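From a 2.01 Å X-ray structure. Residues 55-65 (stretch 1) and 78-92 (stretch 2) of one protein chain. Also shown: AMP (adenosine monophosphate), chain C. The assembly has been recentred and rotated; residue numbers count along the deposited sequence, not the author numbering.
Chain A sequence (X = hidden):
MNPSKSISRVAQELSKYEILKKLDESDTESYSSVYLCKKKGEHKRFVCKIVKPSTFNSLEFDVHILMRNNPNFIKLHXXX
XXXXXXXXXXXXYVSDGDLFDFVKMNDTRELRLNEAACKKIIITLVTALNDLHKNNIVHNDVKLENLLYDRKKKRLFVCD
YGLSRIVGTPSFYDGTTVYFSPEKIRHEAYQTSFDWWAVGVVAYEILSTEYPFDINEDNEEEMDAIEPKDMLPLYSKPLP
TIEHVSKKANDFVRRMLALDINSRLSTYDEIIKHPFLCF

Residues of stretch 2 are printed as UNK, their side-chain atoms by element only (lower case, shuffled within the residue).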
# COMPACT_ATOMS: atom_id res chain seq x y z
N THR A 55 -12.57 -0.95 9.49
CA THR A 55 -12.97 -0.76 8.11
C THR A 55 -11.92 -0.05 7.27
O THR A 55 -12.15 0.15 6.07
CB THR A 55 -14.28 0.04 8.02
OG1 THR A 55 -14.14 1.29 8.71
CG2 THR A 55 -15.44 -0.75 8.61
N PHE A 56 -10.78 0.33 7.84
CA PHE A 56 -9.85 1.19 7.12
C PHE A 56 -9.09 0.42 6.06
O PHE A 56 -8.59 -0.68 6.31
CB PHE A 56 -8.87 1.85 8.08
CG PHE A 56 -8.08 2.96 7.47
CD1 PHE A 56 -8.72 4.10 7.01
CD2 PHE A 56 -6.70 2.87 7.34
CE1 PHE A 56 -8.00 5.13 6.43
CE2 PHE A 56 -5.98 3.91 6.76
CZ PHE A 56 -6.63 5.03 6.31
N ASN A 57 -9.00 1.00 4.86
CA ASN A 57 -8.11 0.53 3.80
C ASN A 57 -6.78 1.26 3.95
O ASN A 57 -6.69 2.45 3.65
CB ASN A 57 -8.74 0.78 2.43
CG ASN A 57 -7.81 0.43 1.28
OD1 ASN A 57 -6.68 -0.01 1.48
ND2 ASN A 57 -8.29 0.64 0.06
N SER A 58 -5.76 0.54 4.42
CA SER A 58 -4.49 1.19 4.74
C SER A 58 -3.88 1.88 3.52
O SER A 58 -3.13 2.85 3.68
CB SER A 58 -3.50 0.17 5.31
OG SER A 58 -3.12 -0.78 4.34
N LEU A 59 -4.19 1.41 2.32
CA LEU A 59 -3.63 2.03 1.12
C LEU A 59 -4.11 3.47 0.93
O LEU A 59 -3.45 4.23 0.22
CB LEU A 59 -4.00 1.21 -0.11
CG LEU A 59 -3.02 1.26 -1.29
CD1 LEU A 59 -1.71 0.60 -0.91
CD2 LEU A 59 -3.63 0.61 -2.53
N GLU A 60 -5.23 3.84 1.55
CA GLU A 60 -5.68 5.23 1.47
C GLU A 60 -4.62 6.18 1.99
O GLU A 60 -4.43 7.27 1.44
CB GLU A 60 -6.99 5.40 2.24
CG GLU A 60 -7.59 6.79 2.15
CD GLU A 60 -9.01 6.86 2.69
OE1 GLU A 60 -9.49 5.85 3.24
OE2 GLU A 60 -9.64 7.93 2.56
N PHE A 61 -3.91 5.78 3.04
CA PHE A 61 -2.81 6.60 3.56
C PHE A 61 -1.71 6.76 2.52
O PHE A 61 -1.21 7.86 2.29
CB PHE A 61 -2.27 5.97 4.85
CG PHE A 61 -1.07 6.68 5.41
CD1 PHE A 61 -1.18 7.95 5.94
CD2 PHE A 61 0.17 6.06 5.41
CE1 PHE A 61 -0.07 8.60 6.46
CE2 PHE A 61 1.28 6.70 5.92
CZ PHE A 61 1.16 7.98 6.45
N ASP A 62 -1.33 5.65 1.87
CA ASP A 62 -0.23 5.70 0.91
C ASP A 62 -0.53 6.67 -0.23
O ASP A 62 0.36 7.41 -0.67
CB ASP A 62 0.04 4.31 0.34
CG ASP A 62 0.35 3.29 1.42
OD1 ASP A 62 -0.51 3.07 2.29
OD2 ASP A 62 1.46 2.72 1.40
N VAL A 63 -1.76 6.65 -0.75
CA VAL A 63 -2.08 7.49 -1.90
C VAL A 63 -1.86 8.96 -1.56
O VAL A 63 -1.26 9.71 -2.33
CB VAL A 63 -3.52 7.23 -2.38
CG1 VAL A 63 -3.89 8.23 -3.47
CG2 VAL A 63 -3.65 5.80 -2.88
N HIS A 64 -2.34 9.39 -0.39
CA HIS A 64 -2.09 10.77 0.04
C HIS A 64 -0.60 11.07 0.05
O HIS A 64 -0.15 12.07 -0.52
CB HIS A 64 -2.68 11.01 1.44
CG HIS A 64 -4.17 11.03 1.48
ND1 HIS A 64 -4.91 12.15 1.15
CD2 HIS A 64 -5.07 10.08 1.83
CE1 HIS A 64 -6.20 11.89 1.29
NE2 HIS A 64 -6.32 10.64 1.70
N ILE A 65 0.18 10.21 0.71
CA ILE A 65 1.61 10.46 0.86
C ILE A 65 2.31 10.40 -0.49
O ILE A 65 3.05 11.32 -0.86
CB ILE A 65 2.23 9.44 1.84
CG1 ILE A 65 1.59 9.55 3.22
CG2 ILE A 65 3.74 9.64 1.92
CD1 ILE A 65 1.60 10.94 3.80
N UNK A 78 -2.82 15.45 8.89
CA UNK A 78 -2.71 14.60 10.07
C UNK A 78 -3.50 13.32 9.83
O UNK A 78 -4.45 13.30 9.03
c UNK A 78 -2.55 16.62 11.58
o UNK A 78 -1.58 16.70 12.33
n UNK A 78 -3.06 17.67 10.94
c UNK A 78 -3.23 15.29 11.33
N UNK A 79 -3.11 12.26 10.52
CA UNK A 79 -3.78 10.96 10.39
C UNK A 79 -3.51 10.18 11.67
O UNK A 79 -2.35 10.02 12.07
c UNK A 79 -5.07 8.44 9.16
c UNK A 79 -2.79 7.78 8.94
c UNK A 79 -3.28 10.21 9.15
c UNK A 79 -3.18 6.45 8.87
c UNK A 79 -5.46 7.11 9.10
c UNK A 79 -3.73 8.78 9.09
c UNK A 79 -4.51 6.12 8.96
N UNK A 80 -4.58 9.72 12.30
CA UNK A 80 -4.51 8.92 13.52
C UNK A 80 -5.31 7.65 13.27
O UNK A 80 -6.53 7.71 13.09
c UNK A 80 -4.96 8.80 15.97
c UNK A 80 -4.30 10.98 14.94
c UNK A 80 -5.05 9.68 14.74
N UNK A 81 -4.63 6.51 13.26
CA UNK A 81 -5.28 5.22 13.14
C UNK A 81 -5.34 4.57 14.52
O UNK A 81 -4.36 4.60 15.27
c UNK A 81 -5.41 0.15 12.68
c UNK A 81 -6.21 0.93 11.87
c UNK A 81 -5.93 2.27 11.70
c UNK A 81 -4.05 2.05 13.14
c UNK A 81 -4.32 0.71 13.31
c UNK A 81 -4.54 4.31 12.16
c UNK A 81 -4.85 2.85 12.34
N UNK A 82 -6.50 4.00 14.85
CA UNK A 82 -6.68 3.23 16.08
C UNK A 82 -7.26 1.87 15.73
O UNK A 82 -8.27 1.79 15.03
c UNK A 82 -7.60 3.95 17.07
o UNK A 82 -6.04 5.24 18.33
n UNK A 82 -7.60 6.36 17.16
c UNK A 82 -7.01 5.24 17.58
N UNK A 83 -6.60 0.80 16.19
CA UNK A 83 -7.12 -0.54 15.93
C UNK A 83 -8.49 -0.74 16.57
O UNK A 83 -9.38 -1.36 15.98
c UNK A 83 -6.13 -1.58 16.45
o UNK A 83 -6.78 -3.81 16.97
o UNK A 83 -6.55 -3.28 14.85
c UNK A 83 -6.51 -2.99 16.07
N UNK A 84 -8.67 -0.21 17.78
CA UNK A 84 -9.88 -0.43 18.57
C UNK A 84 -10.76 0.81 18.63
O UNK A 84 -11.34 1.13 19.67
o UNK A 84 -11.58 -2.12 20.09
n UNK A 84 -10.69 -1.43 22.04
c UNK A 84 -10.69 -1.53 20.71
c UNK A 84 -9.52 -0.89 19.99
N UNK A 85 -10.87 1.53 17.53
CA UNK A 85 -11.72 2.70 17.52
C UNK A 85 -11.73 3.40 16.18
O UNK A 85 -11.45 2.81 15.14
N UNK A 86 -12.07 4.69 16.23
CA UNK A 86 -12.14 5.52 15.03
C UNK A 86 -10.76 6.01 14.63
O UNK A 86 -9.87 6.19 15.47
c UNK A 86 -14.48 6.34 15.69
c UNK A 86 -13.07 6.71 15.27
o UNK A 86 -15.07 8.49 16.52
c UNK A 86 -15.40 7.55 15.77
o UNK A 86 -16.45 7.56 15.10
N UNK A 87 -10.59 6.24 13.33
CA UNK A 87 -9.37 6.80 12.78
C UNK A 87 -9.69 8.09 12.03
O UNK A 87 -10.74 8.21 11.39
o UNK A 87 -8.51 4.55 12.48
c UNK A 87 -8.65 5.82 11.86
N UNK A 88 -8.77 9.04 12.11
CA UNK A 88 -8.98 10.38 11.60
C UNK A 88 -8.02 10.68 10.46
O UNK A 88 -6.83 10.38 10.54
c UNK A 88 -8.77 11.42 12.69
c UNK A 88 -9.48 11.27 14.03
c UNK A 88 -9.36 12.57 14.83
c UNK A 88 -10.93 10.90 13.81
N UNK A 89 -8.54 11.31 9.40
CA UNK A 89 -7.72 11.90 8.35
C UNK A 89 -8.07 13.38 8.25
O UNK A 89 -9.22 13.72 7.94
c UNK A 89 -7.37 9.48 5.30
c UNK A 89 -7.39 9.80 6.79
c UNK A 89 -8.24 8.79 7.55
c UNK A 89 -7.94 11.21 7.01
N UNK A 90 -7.10 14.25 8.50
CA UNK A 90 -7.29 15.69 8.39
C UNK A 90 -6.57 16.15 7.13
O UNK A 90 -5.33 16.08 7.05
c UNK A 90 -6.96 17.94 9.44
c UNK A 90 -7.55 15.97 10.87
c UNK A 90 -6.79 16.44 9.63
c UNK A 90 -7.06 16.58 12.16
N UNK A 91 -7.34 16.62 6.15
CA UNK A 91 -6.84 16.94 4.82
C UNK A 91 -7.28 18.34 4.43
O UNK A 91 -8.13 18.96 5.08
c UNK A 91 -8.88 15.89 3.67
s UNK A 91 -9.48 14.63 2.53
c UNK A 91 -8.72 13.16 3.21
c UNK A 91 -7.35 15.92 3.79
N UNK A 92 -6.70 18.84 3.34
CA UNK A 92 -7.10 20.14 2.83
C UNK A 92 -8.55 20.12 2.36
O UNK A 92 -9.07 19.09 1.93
o UNK A 92 -3.93 21.08 1.29
o UNK A 92 -4.82 21.72 3.19
c UNK A 92 -4.89 21.16 2.08
c UNK A 92 -6.21 20.55 1.65
P AMP C . -15.28 11.65 0.19
O1P AMP C . -16.23 10.69 -0.49
O2P AMP C . -14.62 12.48 -0.88
O3P AMP C . -14.39 10.85 1.11
O5' AMP C . -16.11 12.65 1.11
C5' AMP C . -17.50 12.87 0.89
C4' AMP C . -17.75 14.21 0.23
O4' AMP C . -17.14 15.27 1.01
C3' AMP C . -17.16 14.40 -1.16
O3' AMP C . -17.94 13.78 -2.18
C2' AMP C . -17.11 15.91 -1.28
O2' AMP C . -18.40 16.45 -1.50
C1' AMP C . -16.66 16.29 0.14
N9 AMP C . -15.19 16.33 0.24
C8 AMP C . -14.43 15.25 0.43
N7 AMP C . -13.16 15.64 0.45
C5 AMP C . -13.13 16.97 0.27
C6 AMP C . -12.09 17.86 0.21
N6 AMP C . -10.65 17.69 0.32
N1 AMP C . -12.32 19.15 0.01
C2 AMP C . -13.60 19.58 -0.13
N3 AMP C . -14.63 18.71 -0.07
C4 AMP C . -14.39 17.40 0.13

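Position 78 carries two carbons, the second holding one oxygen and one nitrogen. Its CA-to-CB bond points away from stretch 1, and its backbone pairs twice with position 90. That branched amide is Asn78.

Position 79 has one carbon and then a ring of six carbons, turned toward the helix side. This is Phe79, and its ring meets two others: CZ lies 3.4 Å from Phe56 CE2, and CD2 lies 3.4 Å from Phe61 CD1. Both ring pairs are near parallel but slid apart, with centroids 5.2 Å apart in each case, so the rings touch while barely overlapping.

Position 80 shows one carbon carrying two more, out of reach of stretch 1: Val80. Position 81 again has a carbon and a six-carbon ring, which makes it Phe81; its CD1 stands 4.5 Å from Phe56 CD2, a looser contact than the one Phe79 makes.

Position 82 has two carbons, the second with one oxygen and one nitrogen, and touches nothing on stretch 1. It is Asn82, and its ND2 donates to the backbone O of position 86 at 2.8 Å, almost straight, bracing the hairpin loop. Position 83 has two carbons ending in two oxygens, too far off to touch: Asp83. Position 84, two carbons with an oxygen and a nitrogen on the second, is exposed: Asn84. Position 85 has no side-chain atoms at all and is Gly85, closing the type I turn that starts at Asn82.

Position 86 runs to three carbons, the third carrying two oxygens, clear of stretch 1: Glu86. Position 87 is one carbon and one oxygen, hence Ser87; it points toward stretch 1 but stops short of contact, and its OG accepts from Asn82 N at 3.2 Å.

Position 88 has four carbons forked at the second and points away: Leu88. Position 89 has the same fork but points toward stretch 1, so Leu89 lies on the contact side. Its CD1 is 3.8 Å from Phe56 CE1, while its CD2 is 3.9 Å from both Glu60 OE2 and His64 NE2.

Position 90 has four carbons forked at the first, one arm two carbons long, out of reach: Ile90. Position 91 is an unbranched run of two carbons, sulfur and carbon, therefore Met91; its CE lies 3.4 Å from His64 CE1, and its SD is 4.0 Å from AMP N6. Position 92, two carbons with two oxygens on the second, is Asp92, whose backbone O accepts a weak bond from AMP N6 at 2.7 Å.

The rule is alternation: 79, 81, 89 and 91 present side chains to stretch 1, while the residues between them do not touch it. Phe56, ahead of the helix, and Glu60, Phe61 and His64 along it answer them. No hydrogen bond crosses; packing alone joins the stretches, and 372 Å² is buried. Polar bonds serve each side separately, as where Asn57 OD1 caps Leu59 N at 3.0 Å.

Stretch 2 (78-92) NFVFNDNGESLLIMD
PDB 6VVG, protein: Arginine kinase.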